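Local atomic coordinates of L-amino acid deaminase (Proteus vulgaris, PDB entry 5I39), a protein that binds FAD and, as a membrane-bound L-amino acid deaminase, probably catalyses the oxidative deamination of L-amino acids. Residues A[99-102]-A[103-106]; A[359-362]-A[363-366]. All coordinates share one frame; numbering follows the deposited sequence.

Interaction 1: A[99-102]-A[103-106]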
# COMPACT_ATOMS: atom_id res chain seq x y z
N GLY A 99 7.50 -7.60 -3.56
CA GLY A 99 6.46 -7.23 -2.60
C GLY A 99 5.35 -8.27 -2.54
O GLY A 99 4.98 -8.73 -1.46
N LYS A 100 4.84 -8.65 -3.71
CA LYS A 100 3.83 -9.71 -3.78
C LYS A 100 4.34 -11.03 -3.20
O LYS A 100 3.63 -11.71 -2.47
CB LYS A 100 3.42 -9.96 -5.23
CG LYS A 100 2.58 -8.86 -5.86
CD LYS A 100 2.63 -8.91 -7.38
CE LYS A 100 2.23 -10.27 -7.93
NZ LYS A 100 2.39 -10.28 -9.40
N HIS A 101 5.57 -11.39 -3.55
CA HIS A 101 6.19 -12.62 -3.06
C HIS A 101 6.23 -12.66 -1.53
O HIS A 101 5.95 -13.68 -0.91
CB HIS A 101 7.59 -12.74 -3.64
CG HIS A 101 8.30 -14.00 -3.28
ND1 HIS A 101 9.37 -14.03 -2.41
CD2 HIS A 101 8.10 -15.28 -3.67
CE1 HIS A 101 9.80 -15.27 -2.28
NE2 HIS A 101 9.04 -16.05 -3.04
N ARG A 102 6.56 -11.52 -0.93
CA ARG A 102 6.58 -11.40 0.53
C ARG A 102 5.18 -11.37 1.12
O ARG A 102 4.95 -11.95 2.18
CB ARG A 102 7.39 -10.18 0.92
CG ARG A 102 8.84 -10.42 0.56
CD ARG A 102 9.71 -9.24 0.82
NE ARG A 102 11.08 -9.52 0.41
CZ ARG A 102 12.13 -8.82 0.79
NH1 ARG A 102 11.98 -7.77 1.61
NH2 ARG A 102 13.34 -9.15 0.36
N TRP A 103 4.22 -10.74 0.44
CA TRP A 103 2.84 -10.85 0.88
C TRP A 103 2.34 -12.29 0.85
O TRP A 103 1.59 -12.69 1.74
CB TRP A 103 1.91 -9.93 0.08
CG TRP A 103 1.88 -8.54 0.64
CD1 TRP A 103 2.48 -7.42 0.12
CD2 TRP A 103 1.24 -8.13 1.86
NE1 TRP A 103 2.24 -6.35 0.94
CE2 TRP A 103 1.49 -6.75 2.01
CE3 TRP A 103 0.48 -8.80 2.82
CZ2 TRP A 103 0.99 -6.02 3.10
CZ3 TRP A 103 -0.02 -8.07 3.90
CH2 TRP A 103 0.25 -6.69 4.03
N ARG A 104 2.79 -13.08 -0.12
CA ARG A 104 2.46 -14.52 -0.14
C ARG A 104 3.00 -15.30 1.06
O ARG A 104 2.51 -16.39 1.34
CB ARG A 104 2.92 -15.16 -1.45
CG ARG A 104 2.11 -14.75 -2.66
CD ARG A 104 2.43 -15.58 -3.88
NE ARG A 104 3.72 -15.28 -4.50
CZ ARG A 104 3.94 -14.38 -5.45
NH1 ARG A 104 2.97 -13.59 -5.89
NH2 ARG A 104 5.16 -14.26 -5.97
N GLU A 105 4.01 -14.76 1.73
CA GLU A 105 4.53 -15.32 2.98
C GLU A 105 3.86 -14.77 4.24
O GLU A 105 4.15 -15.24 5.34
CB GLU A 105 6.03 -15.02 3.08
CG GLU A 105 6.87 -15.58 1.93
CD GLU A 105 8.29 -15.05 1.87
OE1 GLU A 105 8.59 -14.01 2.49
OE2 GLU A 105 9.11 -15.67 1.18
N MSE A 106 2.99 -13.77 4.12
CA MSE A 106 2.62 -12.94 5.28
C MSE A 106 1.72 -13.64 6.26
O MSE A 106 1.93 -13.51 7.47
CB MSE A 106 2.00 -11.62 4.85
CG MSE A 106 2.06 -10.56 5.95
SE MSE A 106 3.88 -9.89 6.26
CE MSE A 106 4.05 -8.88 4.58
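Arg-104 folds back over Lys-100 and His-101 on the last turn of helix 90-103, an i, i+3 and i, i+4 contact at the link to helix 106-110. Start at its CB, 3.4 Å from His-101 O. CG then sits 3.4 Å from Lys-100 O, the same oxygen that accepts the backbone bond from Arg-104 N (2.8 Å). The chain bends at chi3 (-73°), which turns NE and CZ back over the helix backbone and lays one face of the guanidinium on His-101 CA. At the tip the two amino nitrogens part: NH1 lies 3.7 Å from Lys-100 CB, while NH2 lies 3.7 Å from His-101 CB and meets the imidazole at its edge, with the two planes 73° apart. Lys-100 NZ and Arg-104 NH1 are 4.9 Å apart, yet both form salt bridges to the Asp-180 carboxylate, and NZ has a second one to Glu-178, which probably offsets their like charge.

Beyond this the backbone tightens from Trp-103 N bonding Gly-99 O to Glu-105 N bonding Arg-102 O, the latter a three-residue step with the donor well above the carbonyl plane. The Glu-105 side chain runs alongside that of Arg-102, whose NH1 forms a salt bridge to Glu-385 of helix 376-392.

On the buried flank, Trp-103 brings CD1 to 3.2 Å from Gly-99 O, and NE1 bonds Met-377 O. The selenomethionine Met-106 covers one indole face, its CE methyl 3.9 Å above the plane, over the ring centre.

Interaction 2: A[359-362]-A[363-366]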
# COMPACT_ATOMS: atom_id res chain seq x y z
N SER A 359 14.78 6.91 0.89
CA SER A 359 16.02 7.66 0.73
C SER A 359 16.68 8.08 2.02
O SER A 359 16.00 8.36 3.01
CB SER A 359 15.72 8.92 -0.09
OG SER A 359 16.90 9.60 -0.49
N GLU A 360 18.00 8.18 1.98
CA GLU A 360 18.75 8.94 2.96
C GLU A 360 18.48 10.43 2.75
O GLU A 360 18.02 10.86 1.69
CB GLU A 360 20.25 8.69 2.83
CG GLU A 360 20.67 7.25 3.08
CD GLU A 360 22.17 7.07 3.04
OE1 GLU A 360 22.87 7.66 3.89
OE2 GLU A 360 22.66 6.33 2.16
N VAL A 361 18.80 11.20 3.79
CA VAL A 361 18.67 12.65 3.77
C VAL A 361 20.04 13.18 4.17
O VAL A 361 20.44 13.07 5.33
CB VAL A 361 17.57 13.12 4.75
CG1 VAL A 361 17.46 14.64 4.76
CG2 VAL A 361 16.23 12.51 4.36
N LYS A 362 20.76 13.74 3.20
CA LYS A 362 22.14 14.20 3.43
C LYS A 362 22.25 15.27 4.53
O LYS A 362 23.25 15.33 5.24
CB LYS A 362 22.80 14.68 2.13
CG LYS A 362 22.20 15.93 1.48
CD LYS A 362 22.91 16.31 0.18
CE LYS A 362 22.72 15.28 -0.92
NZ LYS A 362 23.17 15.77 -2.25
N GLU A 363 21.20 16.07 4.69
CA GLU A 363 21.14 17.11 5.72
C GLU A 363 21.08 16.55 7.15
O GLU A 363 21.46 17.23 8.10
CB GLU A 363 19.94 18.03 5.47
CG GLU A 363 20.00 18.83 4.16
CD GLU A 363 19.47 18.10 2.94
OE1 GLU A 363 19.22 16.87 2.99
OE2 GLU A 363 19.32 18.76 1.89
N TYR A 364 20.58 15.32 7.28
CA TYR A 364 20.39 14.67 8.58
C TYR A 364 20.88 13.22 8.56
O TYR A 364 20.07 12.30 8.41
CB TYR A 364 18.91 14.73 8.99
CG TYR A 364 18.44 16.14 9.18
CD1 TYR A 364 18.61 16.80 10.40
CD2 TYR A 364 17.87 16.85 8.12
CE1 TYR A 364 18.20 18.11 10.57
CE2 TYR A 364 17.46 18.17 8.28
CZ TYR A 364 17.63 18.79 9.51
OH TYR A 364 17.22 20.09 9.68
N PRO A 365 22.20 13.00 8.72
CA PRO A 365 22.71 11.65 8.91
C PRO A 365 21.95 10.93 10.03
O PRO A 365 21.68 11.52 11.08
CB PRO A 365 24.18 11.88 9.30
CG PRO A 365 24.53 13.17 8.64
CD PRO A 365 23.28 14.00 8.69
N GLY A 366 21.58 9.67 9.78
CA GLY A 366 20.75 8.90 10.71
C GLY A 366 19.25 9.01 10.47
O GLY A 366 18.47 8.39 11.19
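Glu-363 curls its carboxylate back over Val-361 and Lys-362, crossing the valine at about a right angle. A bend at chi2 (86°) brings OE1 to 3.3 Å from Val-361 CG1 and 3.5 Å from Lys-362 CG, so this oxygen lies against aliphatic carbons of both preceding residues. It also hydrogen-bonds the hydroxyl of Tyr-406, which is hydrogen-bonded to the backbone N of Lys-362 as well; one phenol thus holds the carboxylate and the main chain together.

The Lys-362 chain leaves with CG between the backbone N and the carbonyl carbon (chi1 66°), which sets CG beside Glu-363. It then bends at chi3. The ammonium does not pair with its neighbour, as NZ stays 6.4 Å from Glu-363 OE2, but it makes a cation-pi contact with the Tyr-406 ring.

Underneath is a type I beta turn, Val-361 to Tyr-364, with Lys-362 and Glu-363 at its two central positions. Tyr-364 N closes it on Val-361 O at 3.0 Å, approaching from above the carbonyl plane. The same end residues also touch through their side chains: Val-361 CG1 meets the tyrosine ring at its edge, 4.0 Å from CD2. Pro-365 follows directly, its CD 3.7 Å from Lys-362 O.

The turn belongs to a beta hairpin at the surface, joining strand 357-360, the outermost on its side of the six-stranded sheet, to antiparallel strand 367-371. Val-361 packs on Leu-367 and Ile-369 of the returning strand, and Gly-366 bonds by its backbone to Val-235, at the start of the next strand in, 235-237.

How the interactions relate
Interaction 1 comes first along the chain and interaction 2 some 250 residues later; their centres are 29 Å apart and their nearest atoms about 15 Å, so the two do not touch. One run of chain nevertheless relates them, starting at interaction 2 and ending in a helix on which interaction 1 packs. The hairpin turn at 359-366 feeds strand 367-371 of the six-stranded, Rossmann-type sheet, and that strand leads past the FAD-binding Thr-373 into helix 376-392, whose first turn carries the FAD-binding Gly-376 and Thr-378. The Trp-103 side chain is about 7 Å from the cofactor. Interaction 1 therefore lies close to the FAD site, whereas interaction 2 lies at the sheet's periphery, away from it.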